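Local coordinates for rhusiopathiae surface protein B (Erysipelothrix rhusiopathiae, PDB 3V10), which probably binds collagen as a cell-wall-anchored surface adhesin, of which this chain is the collagen-binding region built from two immunoglobulin-like domains, at residues K44-G48 / F101-L106; D52-N58 / L135-L141; G207-V211 / Y265-D271. One frame throughout, in Å; residues are numbered along the deposited sequence.

Overall arrangement
Contacts 1 and 2 belong to the first immunoglobulin-like domain, contact 3 to the second. All three are partly buried. Contact 1 lies farthest out: its centre is about 32 Å from the centre of the chain. It relies on an aromatic stack, apolar packing and one hydrogen bond. Contact 2 sets the end of strand 50-54 against a loop, with leucines inside, tight turns in the loop and two waters on the polar side. Contact 3, nearest the chain centre, pairs two strands of one sheet through backbone hydrogen bonds. Segments 44-48 and 52-58 adjoin in sequence, yet the centres of contacts 1 and 2 are about 25 Å apart. Contact 3 touches neither.

Contact 1 (K44-G48 / F101-L106); sequences KFKPG and FMEDVL
Phe101, Pro47 and Phe45 carry most of this contact. Segment 44-48 is extended up to Pro47 and turns at Gly48, which has a positive phi of 104°. Segment 101-106 leaves strand 96-101 at Phe101 and forms a short 3-10 turn over 103-106, with Val105 N bonded to Met102 O at 3.0 Å. Pro47 CA is 4.7 Å from Met102 CA. Lys46 CA is 6.5 Å from Leu106 CA.

Phe45 and Phe101 both take the m rotamer and point toward the opposite segment. Their rings form an offset stack, with centroids 4.3 Å apart and planes at 16°. Phe45 CB sits over the Phe101 ring face, 3.8 Å from its centroid, and lies 3.9 Å from Val105 CG2. Tyr4 meets the Phe45 ring edge-to-face, and Phe99 does the same with Phe101.

Pro47 packs on the 3-10 turn. Its CD is 3.5 Å from Leu106 CD2 and 3.8 Å from Val105 CG1. Its CA makes a CH...O contact with Phe101 O at 3.5 Å. Gly48 N donates to the same Phe101 O at 2.9 Å, the one direct hydrogen bond between the segments. An offset aromatic stack and this backbone bond thus join two connections at one end of an immunoglobulin-like beta domain: the one entering strand 50-54 and the one leaving strand 96-101.

Contact 2 (D52-N58 / L135-L141); sequences DLTLPSN and LPTNLGL
This is a packing contact between the end of strand 50-54 and the loop that follows strand 131-134, in the first immunoglobulin-like domain. The loop runs alongside segment 52-58 in the opposite direction, with Thr54 CA 4.7 Å from Leu139 CA and Pro56 CA 6.0 Å from Leu135 CA. One direct backbone bond joins them, Thr54 N to Leu139 O at 2.8 Å. Asn138 to Leu141 form a type I' turn, with positive phi at Leu139 (54°) and Gly140 (85°). Thr137 OG1 accepts from Leu139 N in an ST turn, and Asn138 OD1 from Gly140 N in an Asx turn. The bend lets Leu141 CD1 meet Leu53 CD2 and Leu139 CD2 meet Leu55 CD2, each at 3.8 Å. Pro56 packs on Leu135. Waters bridge polar groups that do not bond directly: one links Asp52 O, Thr54 OG1 and Leu139 O, another Thr54 O and Thr137 OG1. Strand 28-35 packs against Leu53, Leu55, Thr137 and Leu141, strand 96-101 pairs with strand 50-54, and strand 61-65 touches Leu55 and Leu135.

Contact 3 (G207-V211 / Y265-D271); sequences GHKLV and YDTRAFD
Backbone hydrogen bonds make segments 207-211 and 265-271 antiparallel neighbours, on two inner strands of a five-stranded sheet in the collagen-binding domain. The axes of strands 208-210 and 265-269 approach to 4.3 Å, at 147°. Lys209 and Arg268 form a hydrogen-bonded pair: Lys209 N to Arg268 O is 3.0 Å, Arg268 N to Lys209 O 2.7 Å. His208 with Ala269 and Leu210 with Thr267 are non-hydrogen-bonded pairs. Val211 N donates to Asp266 O at 2.9 Å. At the other end Gly207 O accepts from Phe270 N at 2.8 Å and Asp271 N at 3.2 Å.

Among side chains, His208 ND1 and Thr267 OG1 share a hydrogen bond of 2.9 Å. His208 NE2 is hydrogen-bonded to Lys278 O, Thr267 OG1 to Trp183 NE1. Arg268 forms a salt bridge with Asp180.

Gly207 CA makes a CH-pi contact with the Phe270 ring face, 3.9 Å from its centroid. In apolar packing, Leu210 CD1 is 4.0 Å from Tyr265 CD2.

The backbone thus sets the register, while His208, Thr267 and Arg268 tie the pair to its surroundings.

Contact 1 (K44-G48 / F101-L106)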
ATOM      1  N   LYS A  44      12.189 -10.540 -32.840  1.00 18.31           N
ATOM      2  CA  LYS A  44      12.218 -11.842 -32.182  1.00 18.48           C
ATOM      3  C   LYS A  44      12.950 -11.674 -30.840  1.00 16.31           C
ATOM      4  O   LYS A  44      14.173 -11.512 -30.807  1.00 16.86           O
ATOM      5  CB  LYS A  44      12.969 -12.834 -33.085  1.00 19.33           C
ATOM      6  CG  LYS A  44      12.581 -14.316 -32.945  1.00 23.47           C
ATOM      7  CD  LYS A  44      11.468 -14.755 -33.950  1.00 25.69           C
ATOM      8  CE  LYS A  44      10.086 -14.112 -33.666  1.00 25.92           C
ATOM      9  NZ  LYS A  44       9.706 -12.816 -34.343  1.00 27.52           N
ATOM     10  N   PHE A  45      12.199 -11.699 -29.742  1.00 16.62           N
ATOM     11  CA  PHE A  45      12.813 -11.553 -28.427  1.00 16.50           C
ATOM     12  C   PHE A  45      13.662 -12.775 -28.136  1.00 16.98           C
ATOM     13  O   PHE A  45      13.248 -13.909 -28.390  1.00 16.40           O
ATOM     14  CB  PHE A  45      11.740 -11.360 -27.356  1.00 16.38           C
ATOM     15  CG  PHE A  45      11.001 -10.053 -27.477  1.00 15.53           C
ATOM     16  CD1 PHE A  45      11.700  -8.847 -27.505  1.00 14.15           C
ATOM     17  CD2 PHE A  45       9.612 -10.023 -27.546  1.00 15.13           C
ATOM     18  CE1 PHE A  45      11.019  -7.629 -27.598  1.00 16.43           C
ATOM     19  CE2 PHE A  45       8.927  -8.811 -27.639  1.00 15.34           C
ATOM     20  CZ  PHE A  45       9.631  -7.614 -27.665  1.00 15.39           C
ATOM     21  N   LYS A  46      14.864 -12.521 -27.624  1.00 17.86           N
ATOM     22  CA  LYS A  46      15.825 -13.568 -27.303  1.00 18.59           C
ATOM     23  C   LYS A  46      16.121 -13.571 -25.811  1.00 17.89           C
ATOM     24  O   LYS A  46      16.065 -12.528 -25.157  1.00 16.95           O
ATOM     25  CB  LYS A  46      17.140 -13.313 -28.038  1.00 20.63           C
ATOM     26  CG  LYS A  46      17.012 -13.077 -29.533  1.00 22.23           C
ATOM     27  CD  LYS A  46      16.606 -14.338 -30.263  1.00 24.50           C
ATOM     28  CE  LYS A  46      16.610 -14.104 -31.764  1.00 26.48           C
ATOM     29  NZ  LYS A  46      16.331 -15.345 -32.529  1.00 27.59           N
ATOM     30  N   PRO A  47      16.457 -14.745 -25.255  1.00 17.34           N
ATOM     31  CA  PRO A  47      16.764 -14.813 -23.824  1.00 17.02           C
ATOM     32  C   PRO A  47      17.845 -13.780 -23.515  1.00 17.43           C
ATOM     33  O   PRO A  47      18.872 -13.735 -24.188  1.00 17.39           O
ATOM     34  CB  PRO A  47      17.270 -16.240 -23.650  1.00 16.56           C
ATOM     35  CG  PRO A  47      16.516 -16.993 -24.695  1.00 18.80           C
ATOM     36  CD  PRO A  47      16.580 -16.069 -25.885  1.00 17.87           C
ATOM     37  N   GLY A  48      17.611 -12.945 -22.508  1.00 17.56           N
ATOM     38  CA  GLY A  48      18.592 -11.935 -22.162  1.00 16.59           C
ATOM     39  C   GLY A  48      18.206 -10.536 -22.614  1.00 16.95           C
ATOM     40  O   GLY A  48      18.680  -9.553 -22.044  1.00 15.17           O
ATOM     41  N   PHE A 101      13.966 -11.210 -20.605  1.00 13.48           N
ATOM     42  CA  PHE A 101      13.347 -12.376 -21.217  1.00 15.22           C
ATOM     43  C   PHE A 101      14.147 -13.620 -20.840  1.00 15.32           C
ATOM     44  O   PHE A 101      15.375 -13.604 -20.866  1.00 15.78           O
ATOM     45  CB  PHE A 101      13.326 -12.215 -22.741  1.00 15.30           C
ATOM     46  CG  PHE A 101      12.304 -11.225 -23.235  1.00 15.39           C
ATOM     47  CD1 PHE A 101      10.968 -11.589 -23.347  1.00 15.51           C
ATOM     48  CD2 PHE A 101      12.680  -9.932 -23.587  1.00 14.67           C
ATOM     49  CE1 PHE A 101      10.016 -10.682 -23.804  1.00 14.60           C
ATOM     50  CE2 PHE A 101      11.733  -9.013 -24.044  1.00 15.97           C
ATOM     51  CZ  PHE A 101      10.398  -9.391 -24.154  1.00 14.73           C
ATOM     52  N   MET A 102      13.449 -14.696 -20.491  1.00 16.84           N
ATOM     53  CA  MET A 102      14.106 -15.940 -20.111  1.00 18.16           C
ATOM     54  C   MET A 102      14.211 -16.897 -21.296  1.00 18.60           C
ATOM     55  O   MET A 102      13.641 -16.651 -22.359  1.00 18.69           O
ATOM     56  CB  MET A 102      13.348 -16.609 -18.955  1.00 18.46           C
ATOM     57  CG  MET A 102      13.409 -15.842 -17.632  1.00 17.90           C
ATOM     58  SD  MET A 102      15.069 -15.771 -16.878  1.00 19.94           S
ATOM     59  CE  MET A 102      15.630 -14.189 -17.417  1.00 18.89           C
ATOM     60  N   GLU A 103      14.945 -17.989 -21.094  1.00 19.08           N
ATOM     61  CA  GLU A 103      15.175 -19.011 -22.113  1.00 20.85           C
ATOM     62  C   GLU A 103      13.971 -19.414 -22.967  1.00 20.51           C
ATOM     63  O   GLU A 103      14.047 -19.421 -24.197  1.00 21.72           O
ATOM     64  CB  GLU A 103      15.740 -20.270 -21.446  1.00 21.89           C
ATOM     65  CG  GLU A 103      16.055 -21.418 -22.396  1.00 25.36           C
ATOM     66  CD  GLU A 103      17.187 -21.091 -23.347  1.00 28.10           C
ATOM     67  OE1 GLU A 103      18.125 -20.375 -22.932  1.00 29.18           O
ATOM     68  OE2 GLU A 103      17.147 -21.562 -24.503  1.00 30.47           O
ATOM     69  N   ASP A 104      12.861 -19.748 -22.321  1.00 19.67           N
ATOM     70  CA  ASP A 104      11.686 -20.196 -23.049  1.00 20.56           C
ATOM     71  C   ASP A 104      10.967 -19.196 -23.940  1.00 21.70           C
ATOM     72  O   ASP A 104       9.928 -19.519 -24.511  1.00 21.57           O
ATOM     73  CB  ASP A 104      10.693 -20.832 -22.085  1.00 21.66           C
ATOM     74  CG  ASP A 104      11.182 -22.167 -21.554  1.00 23.52           C
ATOM     75  OD1 ASP A 104      11.329 -23.108 -22.363  1.00 25.58           O
ATOM     76  OD2 ASP A 104      11.425 -22.274 -20.333  1.00 24.56           O
ATOM     77  N   VAL A 105      11.505 -17.989 -24.075  1.00 20.36           N
ATOM     78  CA  VAL A 105      10.860 -17.025 -24.952  1.00 20.66           C
ATOM     79  C   VAL A 105      11.067 -17.517 -26.378  1.00 21.51           C
ATOM     80  O   VAL A 105      10.367 -17.111 -27.303  1.00 20.88           O
ATOM     81  CB  VAL A 105      11.454 -15.609 -24.785  1.00 20.37           C
ATOM     82  CG1 VAL A 105      12.876 -15.574 -25.301  1.00 19.35           C
ATOM     83  CG2 VAL A 105      10.577 -14.592 -25.511  1.00 21.10           C
ATOM     84  N   LEU A 106      12.018 -18.430 -26.539  1.00 21.72           N
ATOM     85  CA  LEU A 106      12.342 -18.993 -27.846  1.00 23.73           C
ATOM     86  C   LEU A 106      11.287 -19.987 -28.336  1.00 23.44           C
ATOM     87  O   LEU A 106      11.404 -20.544 -29.428  1.00 26.77           O
ATOM     88  CB  LEU A 106      13.707 -19.684 -27.783  1.00 23.06           C
ATOM     89  CG  LEU A 106      14.899 -18.785 -27.452  1.00 23.33           C
ATOM     90  CD1 LEU A 106      16.190 -19.605 -27.354  1.00 24.57           C
ATOM     91  CD2 LEU A 106      15.021 -17.725 -28.534  1.00 24.00           C
TER

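Contact 2 (D52-N58 / L135-L141)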
ATOM      1  N   ASP A  52      14.158  -1.404 -19.347  1.00 10.96           N
ATOM      2  CA  ASP A  52      14.150  -0.845 -18.011  1.00 12.79           C
ATOM      3  C   ASP A  52      13.115   0.230 -17.796  1.00 11.99           C
ATOM      4  O   ASP A  52      12.899   1.089 -18.653  1.00 12.00           O
ATOM      5  CB  ASP A  52      15.536  -0.285 -17.695  1.00 13.01           C
ATOM      6  CG  ASP A  52      16.594  -1.361 -17.652  1.00 15.54           C
ATOM      7  OD1 ASP A  52      16.504  -2.237 -16.765  1.00 11.13           O
ATOM      8  OD2 ASP A  52      17.509  -1.341 -18.503  1.00 14.55           O
ATOM      9  N   LEU A  53      12.491   0.187 -16.625  1.00 10.25           N
ATOM     10  CA  LEU A  53      11.489   1.172 -16.252  1.00 11.02           C
ATOM     11  C   LEU A  53      12.113   2.053 -15.173  1.00 11.06           C
ATOM     12  O   LEU A  53      12.831   1.561 -14.303  1.00 13.13           O
ATOM     13  CB  LEU A  53      10.240   0.471 -15.705  1.00 12.55           C
ATOM     14  CG  LEU A  53       9.618  -0.572 -16.641  1.00 12.47           C
ATOM     15  CD1 LEU A  53       8.410  -1.222 -15.974  1.00 15.18           C
ATOM     16  CD2 LEU A  53       9.214   0.091 -17.942  1.00 13.82           C
ATOM     17  N   THR A  54      11.852   3.353 -15.242  1.00 10.20           N
ATOM     18  CA  THR A  54      12.396   4.283 -14.263  1.00 11.49           C
ATOM     19  C   THR A  54      11.300   5.151 -13.671  1.00 11.36           C
ATOM     20  O   THR A  54      10.774   6.035 -14.339  1.00 11.57           O
ATOM     21  CB  THR A  54      13.452   5.205 -14.894  1.00 12.29           C
ATOM     22  OG1 THR A  54      14.456   4.412 -15.537  1.00 14.71           O
ATOM     23  CG2 THR A  54      14.107   6.073 -13.828  1.00 15.58           C
ATOM     24  N   LEU A  55      10.959   4.890 -12.415  1.00  8.81           N
ATOM     25  CA  LEU A  55       9.938   5.662 -11.731  1.00  9.18           C
ATOM     26  C   LEU A  55      10.463   7.089 -11.566  1.00 10.03           C
ATOM     27  O   LEU A  55      11.652   7.304 -11.339  1.00  9.16           O
ATOM     28  CB  LEU A  55       9.617   5.018 -10.380  1.00  7.81           C
ATOM     29  CG  LEU A  55       8.881   3.677 -10.497  1.00 10.81           C
ATOM     30  CD1 LEU A  55       8.950   2.918  -9.182  1.00  7.30           C
ATOM     31  CD2 LEU A  55       7.426   3.914 -10.922  1.00  9.95           C
ATOM     32  N   PRO A  56       9.574   8.086 -11.675  1.00  9.70           N
ATOM     33  CA  PRO A  56       9.952   9.497 -11.552  1.00 10.92           C
ATOM     34  C   PRO A  56      10.326   9.953 -10.150  1.00 10.86           C
ATOM     35  O   PRO A  56      10.019   9.291  -9.160  1.00 10.64           O
ATOM     36  CB  PRO A  56       8.716  10.221 -12.076  1.00  8.90           C
ATOM     37  CG  PRO A  56       7.611   9.348 -11.534  1.00  8.82           C
ATOM     38  CD  PRO A  56       8.112   7.937 -11.796  1.00  8.58           C
ATOM     39  N   SER A  57      10.991  11.098 -10.072  1.00  9.77           N
ATOM     40  CA  SER A  57      11.380  11.645  -8.785  1.00 11.40           C
ATOM     41  C   SER A  57      11.974  13.028  -8.972  1.00 11.57           C
ATOM     42  O   SER A  57      12.367  13.393 -10.073  1.00 11.22           O
ATOM     43  CB  SER A  57      12.440  10.756  -8.135  1.00 12.87           C
ATOM     44  OG  SER A  57      13.640  10.795  -8.890  1.00 14.79           O
ATOM     45  N   ASN A  58      12.006  13.805  -7.898  1.00 13.71           N
ATOM     46  CA  ASN A  58      12.655  15.108  -7.941  1.00 14.37           C
ATOM     47  C   ASN A  58      13.466  15.170  -6.657  1.00 15.73           C
ATOM     48  O   ASN A  58      13.765  14.127  -6.084  1.00 13.59           O
ATOM     49  CB  ASN A  58      11.664  16.287  -8.079  1.00 14.22           C
ATOM     50  CG  ASN A  58      10.652  16.370  -6.961  1.00 15.98           C
ATOM     51  OD1 ASN A  58      10.933  16.035  -5.816  1.00 15.13           O
ATOM     52  ND2 ASN A  58       9.460  16.864  -7.293  1.00 15.50           N
ATOM     53  N   LEU A 135       5.401  15.306 -11.238  1.00 11.52           N
ATOM     54  CA  LEU A 135       6.317  14.281 -11.720  1.00 12.78           C
ATOM     55  C   LEU A 135       5.836  13.609 -12.998  1.00 13.59           C
ATOM     56  O   LEU A 135       5.506  12.425 -13.001  1.00 12.52           O
ATOM     57  CB  LEU A 135       6.530  13.226 -10.634  1.00 15.68           C
ATOM     58  CG  LEU A 135       7.233  13.702  -9.360  1.00 16.73           C
ATOM     59  CD1 LEU A 135       7.267  12.567  -8.350  1.00 16.45           C
ATOM     60  CD2 LEU A 135       8.643  14.174  -9.687  1.00 18.10           C
ATOM     61  N   PRO A 136       5.793  14.363 -14.107  1.00 13.69           N
ATOM     62  CA  PRO A 136       5.346  13.784 -15.377  1.00 14.94           C
ATOM     63  C   PRO A 136       6.317  12.675 -15.757  1.00 14.56           C
ATOM     64  O   PRO A 136       7.517  12.797 -15.515  1.00 15.57           O
ATOM     65  CB  PRO A 136       5.373  14.978 -16.329  1.00 16.27           C
ATOM     66  CG  PRO A 136       6.447  15.838 -15.770  1.00 14.53           C
ATOM     67  CD  PRO A 136       6.242  15.756 -14.283  1.00 15.61           C
ATOM     68  N   THR A 137       5.815  11.597 -16.345  1.00 15.57           N
ATOM     69  CA  THR A 137       6.697  10.488 -16.668  1.00 15.66           C
ATOM     70  C   THR A 137       6.205   9.541 -17.765  1.00 16.04           C
ATOM     71  O   THR A 137       5.006   9.424 -18.027  1.00 13.37           O
ATOM     72  CB  THR A 137       6.948   9.646 -15.382  1.00 17.39           C
ATOM     73  OG1 THR A 137       7.964   8.664 -15.616  1.00 15.92           O
ATOM     74  CG2 THR A 137       5.662   8.930 -14.966  1.00 17.71           C
ATOM     75  N   ASN A 138       7.161   8.883 -18.408  1.00 14.12           N
ATOM     76  CA  ASN A 138       6.883   7.876 -19.421  1.00 14.76           C
ATOM     77  C   ASN A 138       7.714   6.669 -18.987  1.00 14.70           C
ATOM     78  O   ASN A 138       8.057   5.806 -19.793  1.00 13.36           O
ATOM     79  CB  ASN A 138       7.295   8.342 -20.831  1.00 15.17           C
ATOM     80  CG  ASN A 138       8.733   8.822 -20.903  1.00 17.00           C
ATOM     81  OD1 ASN A 138       9.544   8.548 -20.021  1.00 16.52           O
ATOM     82  ND2 ASN A 138       9.058   9.542 -21.977  1.00 17.32           N
ATOM     83  N   LEU A 139       8.016   6.622 -17.688  1.00 13.70           N
ATOM     84  CA  LEU A 139       8.821   5.553 -17.087  1.00 14.74           C
ATOM     85  C   LEU A 139      10.168   5.370 -17.778  1.00 13.84           C
ATOM     86  O   LEU A 139      10.784   4.307 -17.683  1.00 15.91           O
ATOM     87  CB  LEU A 139       8.062   4.226 -17.096  1.00 15.54           C
ATOM     88  CG  LEU A 139       6.879   4.118 -16.130  1.00 14.48           C
ATOM     89  CD1 LEU A 139       6.258   2.736 -16.225  1.00 16.50           C
ATOM     90  CD2 LEU A 139       7.360   4.396 -14.706  1.00 13.35           C
ATOM     91  N   GLY A 140      10.623   6.408 -18.471  1.00 13.19           N
ATOM     92  CA  GLY A 140      11.898   6.328 -19.159  1.00 15.83           C
ATOM     93  C   GLY A 140      11.823   5.706 -20.542  1.00 15.41           C
ATOM     94  O   GLY A 140      12.827   5.625 -21.245  1.00 17.96           O
ATOM     95  N   LEU A 141      10.635   5.267 -20.942  1.00 13.08           N
ATOM     96  CA  LEU A 141      10.453   4.659 -22.258  1.00 12.39           C
ATOM     97  C   LEU A 141      10.249   5.789 -23.271  1.00 12.42           C
ATOM     98  O   LEU A 141       9.150   6.329 -23.420  1.00 11.39           O
ATOM     99  CB  LEU A 141       9.251   3.712 -22.221  1.00 11.85           C
ATOM    100  CG  LEU A 141       9.311   2.686 -21.074  1.00 10.97           C
ATOM    101  CD1 LEU A 141       8.007   1.899 -20.999  1.00 14.24           C
ATOM    102  CD2 LEU A 141      10.490   1.748 -21.278  1.00 11.89           C
TER
HETATM  103  O   HOH W   1      13.915   3.471 -18.256  1.00 17.03           O
HETATM  104  O   HOH W   2      10.584   8.627 -14.908  1.00 34.86           O

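Contact 3 (G207-V211 / Y265-D271)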
ATOM      1  N   GLY A 207     -10.105 -11.603   2.226  1.00 13.05           N
ATOM      2  CA  GLY A 207      -8.842 -11.523   1.511  1.00 12.47           C
ATOM      3  C   GLY A 207      -7.579 -11.423   2.344  1.00 11.43           C
ATOM      4  O   GLY A 207      -6.483 -11.658   1.838  1.00 11.00           O
ATOM      5  N   HIS A 208      -7.711 -11.040   3.608  1.00  9.88           N
ATOM      6  CA  HIS A 208      -6.546 -10.954   4.472  1.00 10.14           C
ATOM      7  C   HIS A 208      -6.897 -11.356   5.896  1.00 10.35           C
ATOM      8  O   HIS A 208      -8.065 -11.355   6.273  1.00  9.92           O
ATOM      9  CB  HIS A 208      -5.915  -9.551   4.437  1.00 10.33           C
ATOM     10  CG  HIS A 208      -6.850  -8.436   4.799  1.00  9.28           C
ATOM     11  ND1 HIS A 208      -6.464  -7.384   5.602  1.00  7.91           N
ATOM     12  CD2 HIS A 208      -8.130  -8.183   4.437  1.00  7.50           C
ATOM     13  CE1 HIS A 208      -7.467  -6.531   5.719  1.00  8.15           C
ATOM     14  NE2 HIS A 208      -8.489  -6.992   5.021  1.00  6.78           N
ATOM     15  N   LYS A 209      -5.884 -11.729   6.669  1.00 10.71           N
ATOM     16  CA  LYS A 209      -6.089 -12.154   8.052  1.00 12.40           C
ATOM     17  C   LYS A 209      -5.051 -11.527   8.963  1.00 12.41           C
ATOM     18  O   LYS A 209      -3.951 -11.176   8.530  1.00 11.37           O
ATOM     19  CB  LYS A 209      -5.968 -13.678   8.186  1.00 16.42           C
ATOM     20  CG  LYS A 209      -6.828 -14.501   7.257  1.00 21.08           C
ATOM     21  CD  LYS A 209      -6.912 -15.943   7.748  1.00 23.75           C
ATOM     22  CE  LYS A 209      -7.407 -16.875   6.652  1.00 26.66           C
ATOM     23  NZ  LYS A 209      -8.584 -16.303   5.946  1.00 28.30           N
ATOM     24  N   LEU A 210      -5.398 -11.419  10.239  1.00 11.06           N
ATOM     25  CA  LEU A 210      -4.496 -10.855  11.228  1.00 11.07           C
ATOM     26  C   LEU A 210      -3.255 -11.736  11.370  1.00 12.16           C
ATOM     27  O   LEU A 210      -3.341 -12.969  11.333  1.00 12.65           O
ATOM     28  CB  LEU A 210      -5.220 -10.725  12.579  1.00 13.21           C
ATOM     29  CG  LEU A 210      -4.478 -10.000  13.712  1.00 18.27           C
ATOM     30  CD1 LEU A 210      -5.468  -9.199  14.558  1.00 21.26           C
ATOM     31  CD2 LEU A 210      -3.720 -11.011  14.558  1.00 19.97           C
ATOM     32  N   VAL A 211      -2.100 -11.102  11.518  1.00 10.61           N
ATOM     33  CA  VAL A 211      -0.852 -11.834  11.689  1.00 11.44           C
ATOM     34  C   VAL A 211      -0.676 -12.125  13.178  1.00 13.76           C
ATOM     35  O   VAL A 211      -0.576 -11.208  13.995  1.00 12.66           O
ATOM     36  CB  VAL A 211       0.349 -11.018  11.174  1.00 10.94           C
ATOM     37  CG1 VAL A 211       1.658 -11.720  11.533  1.00 12.44           C
ATOM     38  CG2 VAL A 211       0.243 -10.843   9.660  1.00  9.10           C
ATOM     39  N   TYR A 265      -1.510  -3.349  14.525  1.00  9.01           N
ATOM     40  CA  TYR A 265      -1.439  -4.763  14.183  1.00  9.17           C
ATOM     41  C   TYR A 265      -1.240  -4.906  12.687  1.00  9.90           C
ATOM     42  O   TYR A 265      -1.389  -3.941  11.935  1.00  9.64           O
ATOM     43  CB  TYR A 265      -2.718  -5.507  14.603  1.00 10.05           C
ATOM     44  CG  TYR A 265      -3.981  -5.054  13.910  1.00  8.44           C
ATOM     45  CD1 TYR A 265      -4.709  -3.960  14.386  1.00  9.51           C
ATOM     46  CD2 TYR A 265      -4.454  -5.713  12.773  1.00 10.24           C
ATOM     47  CE1 TYR A 265      -5.871  -3.536  13.751  1.00  9.72           C
ATOM     48  CE2 TYR A 265      -5.620  -5.292  12.126  1.00  9.60           C
ATOM     49  CZ  TYR A 265      -6.321  -4.203  12.623  1.00  8.97           C
ATOM     50  OH  TYR A 265      -7.469  -3.775  11.998  1.00 11.07           O
ATOM     51  N   ASP A 266      -0.901  -6.116  12.264  1.00  9.76           N
ATOM     52  CA  ASP A 266      -0.681  -6.390  10.853  1.00  9.43           C
ATOM     53  C   ASP A 266      -1.651  -7.438  10.342  1.00  8.72           C
ATOM     54  O   ASP A 266      -2.163  -8.258  11.107  1.00  9.00           O
ATOM     55  CB  ASP A 266       0.735  -6.937  10.608  1.00  6.81           C
ATOM     56  CG  ASP A 266       1.823  -6.049  11.178  1.00 11.93           C
ATOM     57  OD1 ASP A 266       1.585  -4.841  11.358  1.00 14.65           O
ATOM     58  OD2 ASP A 266       2.934  -6.569  11.424  1.00 14.79           O
ATOM     59  N   THR A 267      -1.911  -7.401   9.043  1.00  9.59           N
ATOM     60  CA  THR A 267      -2.738  -8.421   8.421  1.00  9.43           C
ATOM     61  C   THR A 267      -1.912  -8.920   7.244  1.00 10.11           C
ATOM     62  O   THR A 267      -0.970  -8.253   6.812  1.00 11.45           O
ATOM     63  CB  THR A 267      -4.096  -7.897   7.919  1.00 10.37           C
ATOM     64  OG1 THR A 267      -3.897  -6.971   6.846  1.00  7.45           O
ATOM     65  CG2 THR A 267      -4.859  -7.245   9.060  1.00 12.73           C
ATOM     66  N   ARG A 268      -2.261 -10.094   6.741  1.00 10.05           N
ATOM     67  CA  ARG A 268      -1.535 -10.699   5.638  1.00  9.89           C
ATOM     68  C   ARG A 268      -2.517 -11.114   4.564  1.00 10.48           C
ATOM     69  O   ARG A 268      -3.483 -11.818   4.839  1.00  8.98           O
ATOM     70  CB  ARG A 268      -0.754 -11.908   6.160  1.00 10.28           C
ATOM     71  CG  ARG A 268       0.093 -12.641   5.138  1.00  9.80           C
ATOM     72  CD  ARG A 268       1.128 -13.486   5.865  1.00 12.49           C
ATOM     73  NE  ARG A 268       2.006 -12.627   6.652  1.00 13.58           N
ATOM     74  CZ  ARG A 268       2.821 -13.042   7.614  1.00 16.41           C
ATOM     75  NH1 ARG A 268       2.889 -14.331   7.932  1.00 18.27           N
ATOM     76  NH2 ARG A 268       3.561 -12.157   8.269  1.00 15.60           N
ATOM     77  N   ALA A 269      -2.272 -10.658   3.339  1.00 11.22           N
ATOM     78  CA  ALA A 269      -3.138 -10.991   2.220  1.00 12.03           C
ATOM     79  C   ALA A 269      -2.979 -12.458   1.830  1.00 12.69           C
ATOM     80  O   ALA A 269      -1.868 -12.989   1.829  1.00 13.41           O
ATOM     81  CB  ALA A 269      -2.804 -10.095   1.024  1.00 11.20           C
ATOM     82  N   PHE A 270      -4.094 -13.116   1.525  1.00 14.77           N
ATOM     83  CA  PHE A 270      -4.052 -14.505   1.088  1.00 14.68           C
ATOM     84  C   PHE A 270      -4.763 -14.618  -0.256  1.00 16.70           C
ATOM     85  O   PHE A 270      -4.578 -15.599  -0.979  1.00 18.98           O
ATOM     86  CB  PHE A 270      -4.661 -15.445   2.138  1.00 15.69           C
ATOM     87  CG  PHE A 270      -6.110 -15.200   2.421  1.00 16.76           C
ATOM     88  CD1 PHE A 270      -7.092 -15.605   1.522  1.00 17.08           C
ATOM     89  CD2 PHE A 270      -6.497 -14.592   3.611  1.00 15.85           C
ATOM     90  CE1 PHE A 270      -8.440 -15.410   1.810  1.00 17.88           C
ATOM     91  CE2 PHE A 270      -7.835 -14.394   3.904  1.00 15.80           C
ATOM     92  CZ  PHE A 270      -8.810 -14.804   3.008  1.00 16.41           C
ATOM     93  N   ASP A 271      -5.580 -13.615  -0.582  1.00 16.12           N
ATOM     94  CA  ASP A 271      -6.254 -13.569  -1.879  1.00 18.62           C
ATOM     95  C   ASP A 271      -5.482 -12.504  -2.651  1.00 19.39           C
ATOM     96  O   ASP A 271      -5.733 -11.304  -2.493  1.00 20.20           O
ATOM     97  CB  ASP A 271      -7.723 -13.138  -1.759  1.00 18.84           C
ATOM     98  CG  ASP A 271      -8.483 -13.304  -3.069  1.00 21.58           C
ATOM     99  OD1 ASP A 271      -7.868 -13.087  -4.131  1.00 23.06           O
ATOM    100  OD2 ASP A 271      -9.684 -13.652  -3.044  1.00 22.69           O
TER